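Local coordinates for protein polyhedrin (Simulium ubiquitum cypovirus, PDB 5A9A) that forms the microcrystalline occlusion bodies, or polyhedra, that probably shelter virus particles of this insect cypovirus, and binds uridine 5'-triphosphate in the crystal, at residues N28-I33 against S177-G182; I39-Y42 against S46-L49; L223-I226 against V232-N235. All coordinates share one frame; numbering follows the deposited sequence.

The chain runs from helix 11-25 into the loop that holds residues 28-33, the first half of contact 1. Strand 34-41 follows. It turns back through residues 42-46 into strand 47-54, and contact 2 joins the two arms of this hairpin. Contact 1 closes much later, at residues 177-182, just after strand 170-176. Contact 2 therefore lies wholly within its long span of 143 residues. Contact 1 ties the approach to the six-stranded sheet to the exit from the four-stranded sheet. Contact 3 comes after it in the chain. It closes a short hairpin of its own, following helix 211-221. No two contacts cross, and none touches another.

Contact 1 of 3, residues N28-I33 against S177-G182; sequences NVQDAI and SRMSGG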
ATOM      1  N   ASN A  28      11.950 -19.153 -12.924  1.00 17.51           N
ATOM      2  CA  ASN A  28      12.351 -18.373 -14.095  1.00 19.26           C
ATOM      3  C   ASN A  28      11.263 -18.228 -15.161  1.00 18.50           C
ATOM      4  O   ASN A  28      11.466 -17.549 -16.169  1.00 16.68           O
ATOM      5  CB  ASN A  28      13.614 -18.968 -14.721  1.00 19.67           C
ATOM      6  CG  ASN A  28      14.815 -18.873 -13.803  1.00 22.76           C
ATOM      7  OD1 ASN A  28      14.885 -17.993 -12.944  1.00 19.87           O
ATOM      8  ND2 ASN A  28      15.771 -19.777 -13.981  1.00 27.53           N
ATOM      9  N   VAL A  29      10.119 -18.872 -14.948  1.00 17.53           N
ATOM     10  CA  VAL A  29       8.963 -18.671 -15.815  1.00 17.80           C
ATOM     11  C   VAL A  29       8.416 -17.272 -15.559  1.00 18.70           C
ATOM     12  O   VAL A  29       8.350 -16.827 -14.414  1.00 16.79           O
ATOM     13  CB  VAL A  29       7.854 -19.702 -15.530  1.00 21.22           C
ATOM     14  CG1 VAL A  29       6.623 -19.415 -16.382  1.00 21.49           C
ATOM     15  CG2 VAL A  29       8.361 -21.114 -15.777  1.00 21.64           C
ATOM     16  N   GLN A  30       8.031 -16.568 -16.619  1.00 19.39           N
ATOM     17  CA  GLN A  30       7.478 -15.229 -16.451  1.00 16.96           C
ATOM     18  C   GLN A  30       6.216 -15.290 -15.593  1.00 16.48           C
ATOM     19  O   GLN A  30       5.369 -16.167 -15.770  1.00 14.76           O
ATOM     20  CB  GLN A  30       7.193 -14.572 -17.804  1.00 19.33           C
ATOM     21  CG  GLN A  30       8.446 -14.078 -18.519  1.00 19.21           C
ATOM     22  CD  GLN A  30       9.155 -12.969 -17.756  1.00 19.44           C
ATOM     23  OE1 GLN A  30       8.613 -11.879 -17.578  1.00 18.88           O
ATOM     24  NE2 GLN A  30      10.370 -13.249 -17.296  1.00 18.22           N
ATOM     25  N   ASP A  31       6.116 -14.350 -14.658  1.00 15.68           N
ATOM     26  CA  ASP A  31       5.041 -14.321 -13.663  1.00 17.38           C
ATOM     27  C   ASP A  31       5.196 -15.391 -12.580  1.00 18.80           C
ATOM     28  O   ASP A  31       4.267 -15.653 -11.815  1.00 16.26           O
ATOM     29  CB  ASP A  31       3.663 -14.415 -14.322  1.00 16.85           C
ATOM     30  CG  ASP A  31       3.069 -13.046 -14.620  1.00 18.78           C
ATOM     31  OD1 ASP A  31       3.815 -12.049 -14.543  1.00 17.71           O
ATOM     32  OD2 ASP A  31       1.863 -12.961 -14.933  1.00 18.36           O
ATOM     33  N   ALA A  32       6.372 -16.006 -12.513  1.00 16.81           N
ATOM     34  CA  ALA A  32       6.714 -16.835 -11.365  1.00 17.79           C
ATOM     35  C   ALA A  32       6.908 -15.913 -10.166  1.00 16.49           C
ATOM     36  O   ALA A  32       7.229 -14.737 -10.327  1.00 16.59           O
ATOM     37  CB  ALA A  32       7.973 -17.635 -11.632  1.00 16.41           C
ATOM     38  N   ILE A  33       6.709 -16.445  -8.968  1.00 16.83           N
ATOM     39  CA  ILE A  33       6.831 -15.646  -7.756  1.00 16.82           C
ATOM     40  C   ILE A  33       8.288 -15.389  -7.383  1.00 16.05           C
ATOM     41  O   ILE A  33       9.146 -16.256  -7.542  1.00 15.44           O
ATOM     42  CB  ILE A  33       6.122 -16.330  -6.567  1.00 16.13           C
ATOM     43  CG1 ILE A  33       4.602 -16.194  -6.702  1.00 17.24           C
ATOM     44  CG2 ILE A  33       6.590 -15.737  -5.245  1.00 16.45           C
ATOM     45  CD1 ILE A  33       4.104 -14.764  -6.615  1.00 16.66           C
ATOM     46  N   SER A 177      11.831  -8.223 -11.249  1.00 17.76           N
ATOM     47  CA  SER A 177      12.002  -9.450 -12.025  1.00 19.63           C
ATOM     48  C   SER A 177      12.876  -9.216 -13.251  1.00 18.39           C
ATOM     49  O   SER A 177      12.932  -8.104 -13.781  1.00 17.17           O
ATOM     50  CB  SER A 177      10.644  -9.978 -12.500  1.00 19.07           C
ATOM     51  OG  SER A 177       9.677  -9.973 -11.464  1.00 26.40           O
ATOM     52  N   ARG A 178      13.557 -10.267 -13.696  1.00 17.90           N
ATOM     53  CA  ARG A 178      14.157 -10.278 -15.021  1.00 18.51           C
ATOM     54  C   ARG A 178      13.043 -10.458 -16.040  1.00 21.17           C
ATOM     55  O   ARG A 178      12.023 -11.085 -15.746  1.00 19.12           O
ATOM     56  CB  ARG A 178      15.134 -11.443 -15.182  1.00 22.56           C
ATOM     57  CG  ARG A 178      16.477 -11.290 -14.500  1.00 21.41           C
ATOM     58  CD  ARG A 178      17.422 -12.363 -15.027  1.00 26.05           C
ATOM     59  NE  ARG A 178      18.659 -12.483 -14.260  1.00 26.19           N
ATOM     60  CZ  ARG A 178      18.823 -13.294 -13.218  1.00 25.92           C
ATOM     61  NH1 ARG A 178      17.822 -14.054 -12.795  1.00 20.64           N
ATOM     62  NH2 ARG A 178      19.993 -13.342 -12.596  1.00 21.41           N
ATOM     63  N   MET A 179      13.240  -9.916 -17.236  1.00 19.76           N
ATOM     64  CA  MET A 179      12.329 -10.170 -18.342  1.00 21.18           C
ATOM     65  C   MET A 179      12.740 -11.441 -19.066  1.00 21.46           C
ATOM     66  O   MET A 179      13.814 -11.990 -18.817  1.00 19.41           O
ATOM     67  CB  MET A 179      12.341  -9.000 -19.323  1.00 19.14           C
ATOM     68  CG  MET A 179      11.742  -7.726 -18.759  1.00 19.32           C
ATOM     69  SD  MET A 179      10.034  -7.967 -18.238  1.00 16.69           S
ATOM     70  CE  MET A 179       9.747  -6.455 -17.325  1.00 20.71           C
ATOM     71  N   SER A 180      11.875 -11.907 -19.961  1.00 20.34           N
ATOM     72  CA  SER A 180      12.206 -13.022 -20.832  1.00 23.55           C
ATOM     73  C   SER A 180      13.025 -12.485 -21.994  1.00 22.43           C
ATOM     74  O   SER A 180      12.481 -11.867 -22.908  1.00 19.85           O
ATOM     75  CB  SER A 180      10.928 -13.690 -21.343  1.00 26.12           C
ATOM     76  OG  SER A 180      11.229 -14.801 -22.163  1.00 25.69           O
ATOM     77  N   GLY A 181      14.334 -12.707 -21.948  1.00 22.40           N
ATOM     78  CA  GLY A 181      15.234 -12.159 -22.946  1.00 22.17           C
ATOM     79  C   GLY A 181      15.059 -10.657 -23.068  1.00 21.04           C
ATOM     80  O   GLY A 181      15.094  -9.936 -22.069  1.00 19.26           O
ATOM     81  N   GLY A 182      14.863 -10.185 -24.295  1.00 18.13           N
ATOM     82  CA  GLY A 182      14.700  -8.765 -24.550  1.00 18.23           C
ATOM     83  C   GLY A 182      13.252  -8.319 -24.660  1.00 19.25           C
ATOM     84  O   GLY A 182      12.963  -7.279 -25.252  1.00 17.29           O
TER
HETATM   85  O   HOH W   1       9.366 -10.654 -20.486  1.00 19.32           O
HETATM   86  O   HOH W   2       9.029 -10.341 -15.513  1.00 19.57           O
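Gln30 reaches Arg178 and Ser180 through a folded side chain. CG stands beside the backbone N, opposite the carbonyl carbon. A bend at chi2 (-64°) then turns the amide toward the backbone of residues 178-180. Gln30 NE2 donates to Arg178 O at 3.1 Å. The N-H points almost straight at the oxygen (178°), and that oxygen lies in the plane of the Gln30 amide. Seen from the carbonyl, the donor is tilted 31° out of plane. Lower down the chain, Gln30 CG packs against Ser180 CB at 3.8 Å.

Water adds to the direct bond. One water accepts from Ser180 N at 2.9 Å and gives a weak bond to Gln30 OE1. A second water lies between Gln30 OE1 and Arg178 O, though it cannot donate to every acceptor around it. Arg185 bonds Gln30 OE1 and forms a salt bridge with Asp31. The guanidinium of Arg178 turns elsewhere, to Asn113 OD1.

The contact is small and lies at the surface. A second subunit packs beside it, with its Arg138 against Val29, Ala32 and Ile33. Gln30 sits in a type II beta turn from Val29 to Ala32, closed by the bond from Ala32 N to Val29 O at 2.9 Å. It is the first of the two central residues, so the link is a turn side chain gripping the backbone of a distant loop.

Contact 2 of 3, residues I39-Y42 against S46-L49; sequences IFIY and SYRL
Phe40 and Arg48 form the central backbone pair, an antiparallel hydrogen-bonded one. Phe40 N donates to Arg48 O at 3.0 Å, and Arg48 N returns the bond to Phe40 O at 3.1 Å. Toward the turn, Tyr42 N adds a bond to Ser46 O. The non-hydrogen-bonded pairs Ile39-Leu49 and Ile41-Tyr47 flank the centre. CA-H...O contacts run from Ile39 CA to Arg48 O and from Tyr47 CA to Phe40 O.

The polar side-chain contact is between Arg48 and Tyr42. The Arg48 chain is extended up to CG and CD, then bends at chi3 (61°), which swings NE to the tyrosine hydroxyl. Arg48 NE donates to Tyr42 OH at 2.9 Å. The bond is bent, and the oxygen lies 27° out of the guanidinium plane. Tyr42 OH is also bonded to Met67 O, and Arg48 NH2 to Asp66 O, so each group has a second partner. Arg48 NH2 also lies 3.7 Å from Phe40 CD2. The two side chains run alongside each other, with ring and guanidinium planes 28° apart.

Apolar contacts occupy the other face. Ile39 CG1 meets Leu49 CD1 at 3.7 Å. The Ile41 side chain runs along that of Tyr47, with Ile41 CG1 3.7 Å from Tyr47 CE2, while Ile39 CG2 touches the same ring at CD2.

The Tyr42 side chain is about 8 Å from the bound uridine 5'-triphosphate and about 5 Å from the side chain of Glu101, a residue of its pocket.

The hairpin lies inside the six-stranded antiparallel sheet, between strand 105-111 next to residues 39-41 and strand 201-208 next to residues 47-49. Helix 211-221 packs on Tyr47 and Leu49. Phe62 meets Phe40 edge-to-face on the face that carries Arg48.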
ATOM      1  N   ILE A  39      14.963  -9.458   7.472  1.00 15.98           N
ATOM      2  CA  ILE A  39      15.158  -9.945   8.832  1.00 16.31           C
ATOM      3  C   ILE A  39      15.920  -8.931   9.679  1.00 17.10           C
ATOM      4  O   ILE A  39      17.061  -8.585   9.368  1.00 18.16           O
ATOM      5  CB  ILE A  39      15.947 -11.268   8.838  1.00 17.42           C
ATOM      6  CG1 ILE A  39      15.365 -12.234   7.804  1.00 17.27           C
ATOM      7  CG2 ILE A  39      15.932 -11.883  10.232  1.00 15.75           C
ATOM      8  CD1 ILE A  39      16.247 -13.426   7.526  1.00 16.29           C
ATOM      9  N   PHE A  40      15.287  -8.461  10.749  1.00 18.10           N
ATOM     10  CA  PHE A  40      15.938  -7.549  11.680  1.00 17.46           C
ATOM     11  C   PHE A  40      16.485  -8.312  12.880  1.00 16.12           C
ATOM     12  O   PHE A  40      15.860  -9.257  13.359  1.00 15.35           O
ATOM     13  CB  PHE A  40      14.959  -6.477  12.159  1.00 17.84           C
ATOM     14  CG  PHE A  40      14.493  -5.549  11.074  1.00 19.51           C
ATOM     15  CD1 PHE A  40      15.229  -4.421  10.745  1.00 21.50           C
ATOM     16  CD2 PHE A  40      13.315  -5.799  10.390  1.00 18.99           C
ATOM     17  CE1 PHE A  40      14.797  -3.560   9.749  1.00 22.61           C
ATOM     18  CE2 PHE A  40      12.880  -4.945   9.393  1.00 19.45           C
ATOM     19  CZ  PHE A  40      13.621  -3.824   9.073  1.00 18.83           C
ATOM     20  N   ILE A  41      17.653  -7.897  13.355  1.00 15.85           N
ATOM     21  CA  ILE A  41      18.243  -8.464  14.561  1.00 18.22           C
ATOM     22  C   ILE A  41      18.150  -7.437  15.679  1.00 15.74           C
ATOM     23  O   ILE A  41      18.397  -6.253  15.454  1.00 16.46           O
ATOM     24  CB  ILE A  41      19.722  -8.836  14.348  1.00 18.38           C
ATOM     25  CG1 ILE A  41      19.883  -9.648  13.062  1.00 20.41           C
ATOM     26  CG2 ILE A  41      20.246  -9.611  15.551  1.00 19.65           C
ATOM     27  CD1 ILE A  41      21.308 -10.074  12.785  1.00 20.40           C
ATOM     28  N   TYR A  42      17.801  -7.888  16.881  1.00 14.38           N
ATOM     29  CA  TYR A  42      17.566  -6.969  17.992  1.00 15.93           C
ATOM     30  C   TYR A  42      18.518  -7.177  19.166  1.00 19.19           C
ATOM     31  O   TYR A  42      19.305  -8.126  19.186  1.00 16.46           O
ATOM     32  CB  TYR A  42      16.106  -7.067  18.439  1.00 15.51           C
ATOM     33  CG  TYR A  42      15.166  -6.553  17.377  1.00 15.84           C
ATOM     34  CD1 TYR A  42      14.710  -7.386  16.363  1.00 16.47           C
ATOM     35  CD2 TYR A  42      14.770  -5.225  17.364  1.00 16.85           C
ATOM     36  CE1 TYR A  42      13.867  -6.916  15.380  1.00 15.90           C
ATOM     37  CE2 TYR A  42      13.924  -4.744  16.386  1.00 16.67           C
ATOM     38  CZ  TYR A  42      13.476  -5.592  15.396  1.00 16.36           C
ATOM     39  OH  TYR A  42      12.640  -5.116  14.414  1.00 15.89           O
ATOM     40  N   SER A  46      17.300 -11.766  19.279  1.00 15.35           N
ATOM     41  CA  SER A  46      16.261 -12.458  18.525  1.00 15.93           C
ATOM     42  C   SER A  46      15.924 -11.710  17.242  1.00 16.20           C
ATOM     43  O   SER A  46      16.427 -10.613  17.002  1.00 13.85           O
ATOM     44  CB  SER A  46      15.005 -12.638  19.378  1.00 17.62           C
ATOM     45  OG  SER A  46      15.271 -13.486  20.482  1.00 17.62           O
ATOM     46  N   TYR A  47      15.062 -12.312  16.428  1.00 15.66           N
ATOM     47  CA  TYR A  47      14.805 -11.819  15.082  1.00 16.31           C
ATOM     48  C   TYR A  47      13.341 -11.482  14.840  1.00 14.97           C
ATOM     49  O   TYR A  47      12.444 -12.047  15.461  1.00 14.16           O
ATOM     50  CB  TYR A  47      15.249 -12.871  14.063  1.00 14.53           C
ATOM     51  CG  TYR A  47      16.673 -13.330  14.263  1.00 16.86           C
ATOM     52  CD1 TYR A  47      16.967 -14.378  15.126  1.00 16.96           C
ATOM     53  CD2 TYR A  47      17.723 -12.711  13.599  1.00 17.51           C
ATOM     54  CE1 TYR A  47      18.265 -14.798  15.317  1.00 17.72           C
ATOM     55  CE2 TYR A  47      19.024 -13.123  13.786  1.00 17.52           C
ATOM     56  CZ  TYR A  47      19.290 -14.169  14.645  1.00 19.87           C
ATOM     57  OH  TYR A  47      20.589 -14.584  14.836  1.00 21.88           O
ATOM     58  N   ARG A  48      13.116 -10.548  13.923  1.00 15.69           N
ATOM     59  CA  ARG A  48      11.786 -10.280  13.398  1.00 15.13           C
ATOM     60  C   ARG A  48      11.869 -10.367  11.882  1.00 16.25           C
ATOM     61  O   ARG A  48      12.619  -9.620  11.255  1.00 15.54           O
ATOM     62  CB  ARG A  48      11.297  -8.898  13.827  1.00 15.92           C
ATOM     63  CG  ARG A  48       9.852  -8.615  13.454  1.00 18.32           C
ATOM     64  CD  ARG A  48       9.409  -7.249  13.952  1.00 18.09           C
ATOM     65  NE  ARG A  48      10.196  -6.170  13.361  1.00 16.90           N
ATOM     66  CZ  ARG A  48       9.688  -5.138  12.691  1.00 19.01           C
ATOM     67  NH1 ARG A  48       8.374  -5.008  12.540  1.00 18.08           N
ATOM     68  NH2 ARG A  48      10.498  -4.214  12.193  1.00 17.87           N
ATOM     69  N   LEU A  49      11.105 -11.286  11.301  1.00 14.32           N
ATOM     70  CA  LEU A  49      11.218 -11.591   9.879  1.00 16.15           C
ATOM     71  C   LEU A  49       9.955 -11.204   9.124  1.00 16.14           C
ATOM     72  O   LEU A  49       8.850 -11.602   9.494  1.00 16.17           O
ATOM     73  CB  LEU A  49      11.512 -13.082   9.689  1.00 14.92           C
ATOM     74  CG  LEU A  49      11.828 -13.553   8.266  1.00 15.62           C
ATOM     75  CD1 LEU A  49      12.687 -14.806   8.306  1.00 18.64           C
ATOM     76  CD2 LEU A  49      10.555 -13.799   7.468  1.00 13.27           C
TER

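Contact 3 of 3, residues L223-I226 against V232-N235; sequences LCYI and VDCN
The Tyr225 ring has the Asp233 carboxylate at its edge, near the ring plane. Asp233 OD2 lies 4.2 Å from Tyr225 CD2. The Asp233 side chain runs along that of Tyr225 in the same direction, with carboxylate and ring planes 26° apart. With CG anti to the backbone N (chi1 -177°), the tyrosine extends toward helix 211-221, where its OH bonds Glu211, and its ring meets Phe159 at a steep angle.

The hydrogen bonds across the hairpin are all between backbone atoms. Tyr225 N donates to Cys234 O at 2.8 Å. Tyr225 O then receives two N-H groups: Asp233 N at 3.0 Å and, weakly, Cys234 N at 3.4 Å. Cys224 CA adds a CA-H...O contact to Cys234 O at 3.1 Å.

Side chains meet at one end, where Ile226 CG1 packs on Val232 CG2 at 4.2 Å. At the other end side chains meet backbone. There Cys224 CB rests against Asn235 CA at 3.9 Å, and Cys234 SG comes to 3.2 Å from Leu223 O. Cys153 packs on Cys224, Ile226 and Val232, while Leu223 reaches Trp134 of a second subunit.

Across the step from Tyr225 to Ile226 the register slips by one residue. Asp233 and Cys234 both stand opposite Tyr225. This is a classic beta bulge, set in a short two-stranded antiparallel hairpin that packs beside helix 211-221.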
ATOM      1  N   LEU A 223      14.630 -20.273   1.339  1.00 16.97           N
ATOM      2  CA  LEU A 223      15.146 -18.936   1.091  1.00 17.56           C
ATOM      3  C   LEU A 223      16.606 -18.957   1.510  1.00 17.56           C
ATOM      4  O   LEU A 223      16.942 -19.558   2.530  1.00 16.04           O
ATOM      5  CB  LEU A 223      14.369 -17.917   1.923  1.00 16.54           C
ATOM      6  CG  LEU A 223      12.854 -17.941   1.702  1.00 18.05           C
ATOM      7  CD1 LEU A 223      12.130 -17.086   2.730  1.00 18.19           C
ATOM      8  CD2 LEU A 223      12.528 -17.481   0.287  1.00 19.70           C
ATOM      9  N   CYS A 224      17.481 -18.324   0.735  1.00 18.81           N
ATOM     10  CA  CYS A 224      18.907 -18.442   1.007  1.00 18.17           C
ATOM     11  C   CYS A 224      19.259 -17.766   2.326  1.00 17.97           C
ATOM     12  O   CYS A 224      18.661 -16.759   2.706  1.00 15.72           O
ATOM     13  CB  CYS A 224      19.757 -17.886  -0.140  1.00 20.43           C
ATOM     14  SG  CYS A 224      19.775 -16.091  -0.305  1.00 19.56           S
ATOM     15  N   TYR A 225      20.223 -18.343   3.031  1.00 15.64           N
ATOM     16  CA  TYR A 225      20.632 -17.818   4.321  1.00 16.47           C
ATOM     17  C   TYR A 225      22.098 -18.105   4.586  1.00 16.40           C
ATOM     18  O   TYR A 225      22.572 -19.212   4.355  1.00 17.19           O
ATOM     19  CB  TYR A 225      19.790 -18.426   5.443  1.00 15.77           C
ATOM     20  CG  TYR A 225      20.133 -17.862   6.802  1.00 19.17           C
ATOM     21  CD1 TYR A 225      19.700 -16.595   7.175  1.00 18.19           C
ATOM     22  CD2 TYR A 225      20.894 -18.589   7.708  1.00 19.71           C
ATOM     23  CE1 TYR A 225      20.018 -16.067   8.411  1.00 19.61           C
ATOM     24  CE2 TYR A 225      21.214 -18.070   8.949  1.00 19.45           C
ATOM     25  CZ  TYR A 225      20.773 -16.811   9.295  1.00 19.64           C
ATOM     26  OH  TYR A 225      21.087 -16.291  10.529  1.00 17.43           O
ATOM     27  N   ILE A 226      22.804 -17.091   5.072  1.00 16.63           N
ATOM     28  CA  ILE A 226      24.180 -17.239   5.514  1.00 18.29           C
ATOM     29  C   ILE A 226      24.198 -16.939   7.005  1.00 18.29           C
ATOM     30  O   ILE A 226      23.776 -15.863   7.428  1.00 17.19           O
ATOM     31  CB  ILE A 226      25.112 -16.267   4.767  1.00 18.24           C
ATOM     32  CG1 ILE A 226      24.814 -16.305   3.264  1.00 19.12           C
ATOM     33  CG2 ILE A 226      26.567 -16.607   5.047  1.00 18.70           C
ATOM     34  CD1 ILE A 226      25.783 -15.505   2.422  1.00 20.81           C
ATOM     35  N   VAL A 232      27.011 -20.664   4.381  1.00 19.63           N
ATOM     36  CA  VAL A 232      25.778 -20.767   3.613  1.00 18.99           C
ATOM     37  C   VAL A 232      25.030 -22.031   4.021  1.00 20.07           C
ATOM     38  O   VAL A 232      25.469 -23.142   3.724  1.00 22.03           O
ATOM     39  CB  VAL A 232      26.059 -20.820   2.100  1.00 20.80           C
ATOM     40  CG1 VAL A 232      24.754 -20.890   1.320  1.00 20.52           C
ATOM     41  CG2 VAL A 232      26.876 -19.609   1.665  1.00 19.37           C
ATOM     42  N   ASP A 233      23.901 -21.858   4.701  1.00 17.93           N
ATOM     43  CA  ASP A 233      23.121 -22.989   5.194  1.00 19.79           C
ATOM     44  C   ASP A 233      21.972 -23.328   4.251  1.00 17.87           C
ATOM     45  O   ASP A 233      21.489 -24.458   4.228  1.00 17.39           O
ATOM     46  CB  ASP A 233      22.578 -22.685   6.592  1.00 16.81           C
ATOM     47  CG  ASP A 233      23.678 -22.561   7.628  1.00 18.60           C
ATOM     48  OD1 ASP A 233      24.623 -23.375   7.588  1.00 18.80           O
ATOM     49  OD2 ASP A 233      23.601 -21.647   8.473  1.00 17.16           O
ATOM     50  N   CYS A 234      21.537 -22.340   3.479  1.00 16.54           N
ATOM     51  CA  CYS A 234      20.489 -22.539   2.488  1.00 17.73           C
ATOM     52  C   CYS A 234      20.774 -21.646   1.291  1.00 18.33           C
ATOM     53  O   CYS A 234      21.158 -20.492   1.459  1.00 16.27           O
ATOM     54  CB  CYS A 234      19.119 -22.208   3.084  1.00 17.03           C
ATOM     55  SG  CYS A 234      17.726 -22.581   2.002  1.00 17.49           S
ATOM     56  N   ASN A 235      20.594 -22.178   0.084  1.00 18.60           N
ATOM     57  CA  ASN A 235      20.916 -21.429  -1.126  1.00 19.83           C
ATOM     58  C   ASN A 235      19.782 -21.395  -2.151  1.00 20.50           C
ATOM     59  O   ASN A 235      19.977 -20.948  -3.279  1.00 21.27           O
ATOM     60  CB  ASN A 235      22.192 -21.985  -1.770  1.00 19.23           C
ATOM     61  CG  ASN A 235      22.059 -23.444  -2.176  1.00 21.72           C
ATOM     62  OD1 ASN A 235      20.956 -23.985  -2.260  1.00 19.39           O
ATOM     63  ND2 ASN A 235      23.191 -24.089  -2.433  1.00 22.75           N
TER